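Local atomic coordinates of thermotoga maritima TmcAL (Thermotoga maritima, PDB entry 5Y0T), a protein that belongs to the HIGH nucleotidyl transferase family of the HUP clan and holds adenosine-5'-rp-alpha-thio-triphosphate in a pocket. Residues D51-A56 and F414-I419. Numbering follows the deposited sequence.
Sequences DKFARA and FSIHPI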
loop_
_atom_site.group_PDB
_atom_site.type_symbol
_atom_site.label_atom_id
_atom_site.label_comp_id
_atom_site.label_asym_id
_atom_site.label_seq_id
_atom_site.Cartn_x
_atom_site.Cartn_y
_atom_site.Cartn_z
ATOM N N ASP A 51 16.310 -9.748 -11.084
ATOM C CA ASP A 51 16.524 -8.337 -10.749
ATOM C C ASP A 51 17.670 -7.711 -11.537
ATOM O O ASP A 51 18.332 -8.371 -12.336
ATOM C CB ASP A 51 16.703 -8.142 -9.223
ATOM C CG ASP A 51 18.037 -8.632 -8.677
ATOM O OD1 ASP A 51 18.976 -8.966 -9.435
ATOM O OD2 ASP A 51 18.143 -8.664 -7.428
ATOM N N LYS A 52 17.882 -6.417 -11.321
ATOM C CA LYS A 52 18.794 -5.655 -12.171
ATOM C C LYS A 52 20.248 -6.037 -11.921
ATOM O O LYS A 52 21.093 -5.902 -12.811
ATOM C CB LYS A 52 18.590 -4.147 -11.939
ATOM C CG LYS A 52 18.983 -3.705 -10.522
ATOM C CD LYS A 52 18.428 -2.317 -10.197
ATOM C CE LYS A 52 18.799 -1.918 -8.759
ATOM N NZ LYS A 52 18.266 -0.553 -8.413
ATOM N N PHE A 53 20.550 -6.536 -10.727
ATOM C CA PHE A 53 21.929 -6.948 -10.436
ATOM C C PHE A 53 22.290 -8.207 -11.230
ATOM O O PHE A 53 23.386 -8.330 -11.794
ATOM C CB PHE A 53 22.099 -7.162 -8.928
ATOM C CG PHE A 53 21.760 -5.932 -8.115
ATOM C CD1 PHE A 53 22.552 -4.803 -8.188
ATOM C CD2 PHE A 53 20.650 -5.911 -7.295
ATOM C CE1 PHE A 53 22.236 -3.668 -7.448
ATOM C CE2 PHE A 53 20.332 -4.780 -6.558
ATOM C CZ PHE A 53 21.128 -3.668 -6.637
ATOM N N ALA A 54 21.352 -9.138 -11.296
ATOM C CA ALA A 54 21.533 -10.326 -12.124
ATOM C C ALA A 54 21.586 -9.964 -13.611
ATOM O O ALA A 54 22.442 -10.451 -14.361
ATOM C CB ALA A 54 20.411 -11.329 -11.854
ATOM N N ARG A 55 20.677 -9.108 -14.053
ATOM C CA ARG A 55 20.635 -8.787 -15.480
ATOM C C ARG A 55 21.836 -7.906 -15.881
ATOM O O ARG A 55 22.340 -8.018 -16.996
ATOM C CB ARG A 55 19.289 -8.137 -15.839
ATOM C CG ARG A 55 18.212 -9.188 -16.165
ATOM C CD ARG A 55 16.773 -8.686 -15.931
ATOM N NE ARG A 55 16.562 -7.341 -16.470
ATOM C CZ ARG A 55 16.353 -6.276 -15.708
ATOM N NH1 ARG A 55 16.287 -6.412 -14.382
ATOM N NH2 ARG A 55 16.190 -5.083 -16.260
ATOM N N ALA A 56 22.323 -7.067 -14.966
ATOM C CA ALA A 56 23.567 -6.315 -15.227
ATOM C C ALA A 56 24.748 -7.258 -15.461
ATOM O O ALA A 56 25.571 -7.056 -16.370
ATOM C CB ALA A 56 23.880 -5.360 -14.069
ATOM N N PHE A 414 21.896 -0.920 -1.332
ATOM C CA PHE A 414 23.045 -0.679 -0.471
ATOM C C PHE A 414 23.919 -1.903 -0.235
ATOM O O PHE A 414 25.127 -1.769 -0.044
ATOM C CB PHE A 414 22.565 -0.045 0.833
ATOM C CG PHE A 414 21.869 1.262 0.600
ATOM C CD1 PHE A 414 22.608 2.425 0.399
ATOM C CD2 PHE A 414 20.483 1.322 0.490
ATOM C CE1 PHE A 414 21.976 3.634 0.134
ATOM C CE2 PHE A 414 19.836 2.543 0.232
ATOM C CZ PHE A 414 20.578 3.694 0.063
ATOM N N SER A 415 23.323 -3.086 -0.238
ATOM C CA SER A 415 24.090 -4.284 0.111
ATOM C C SER A 415 24.868 -4.855 -1.086
ATOM O O SER A 415 25.904 -5.482 -0.905
ATOM C CB SER A 415 23.169 -5.346 0.728
ATOM O OG SER A 415 22.311 -5.911 -0.238
ATOM N N ILE A 416 24.370 -4.629 -2.301
ATOM C CA ILE A 416 25.000 -5.168 -3.511
ATOM C C ILE A 416 25.774 -4.072 -4.219
ATOM O O ILE A 416 25.180 -3.126 -4.728
ATOM C CB ILE A 416 23.967 -5.730 -4.526
ATOM C CG1 ILE A 416 22.972 -6.711 -3.875
ATOM C CG2 ILE A 416 24.682 -6.326 -5.770
ATOM C CD1 ILE A 416 23.582 -7.925 -3.213
ATOM N N HIS A 417 27.094 -4.185 -4.264
ATOM C CA HIS A 417 27.886 -3.188 -4.985
ATOM C C HIS A 417 27.826 -3.468 -6.495
ATOM O O HIS A 417 27.389 -4.542 -6.897
ATOM C CB HIS A 417 29.328 -3.176 -4.440
ATOM C CG HIS A 417 29.415 -2.595 -3.059
ATOM N ND1 HIS A 417 29.412 -3.373 -1.921
ATOM C CD2 HIS A 417 29.419 -1.308 -2.636
ATOM C CE1 HIS A 417 29.446 -2.591 -0.854
ATOM N NE2 HIS A 417 29.452 -1.334 -1.261
ATOM N N PRO A 418 28.237 -2.497 -7.327
ATOM C CA PRO A 418 28.262 -2.741 -8.776
ATOM C C PRO A 418 28.900 -4.073 -9.117
ATOM O O PRO A 418 29.971 -4.409 -8.587
ATOM C CB PRO A 418 29.133 -1.596 -9.296
ATOM C CG PRO A 418 28.826 -0.467 -8.349
ATOM C CD PRO A 418 28.620 -1.107 -7.002
ATOM N N ILE A 419 28.250 -4.833 -9.984
ATOM C CA ILE A 419 28.835 -6.097 -10.421
ATOM C C ILE A 419 30.206 -5.839 -11.037
ATOM O O ILE A 419 30.370 -4.886 -11.795
ATOM C CB ILE A 419 27.937 -6.814 -11.456
ATOM C CG1 ILE A 419 26.493 -6.912 -10.949
ATOM C CG2 ILE A 419 28.544 -8.179 -11.866
ATOM C CD1 ILE A 419 26.374 -7.503 -9.549
#
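Ile416 lies over one face of the Phe53 ring. Its CB stands 3.9 Å from the ring centroid and 8° off the ring normal, which makes a CH-pi contact. CG2 of Ile416 reaches over the CG-CD1 side of the ring and comes within 3.6 Å of Phe53 CD1. This branch is anti to the backbone N of Ile416, while CG1 (chi1 -51°) sits beside that N, and its terminal CD1 leads away from the ring. The opposite face of the ring is covered by the aliphatic chain of Lys52, whose CG lies over the ring centre. The aromatic ring is thus sandwiched between two aliphatic groups. Ile419 meets the base of Phe53 instead of its ring. Its CG1 is 3.5 Å from Phe53 O, and its CD1 is 4.3 Å from Phe53 CB. The same CG1 lies 4.4 Å from Ala56 CB, one helical turn further on.

Asp51 is the N-cap of helix 52-61. Its OD1 accepts a nearly straight bond from Ala54 N (3.0 Å, 170°). Salt bridges join Asp51 OD2 to Arg412 and Lys52 NZ to Asp413, two residues that lead directly into 414-419, while Glu69, a second partner of Lys52 NZ, belongs to strand 66-70. Ile416 leaves helix 412-415, and Ile419 starts strand 419-421, which runs parallel to strand 337-343, whose Arg338 and Leu340 also touch the first turn of helix 52-61.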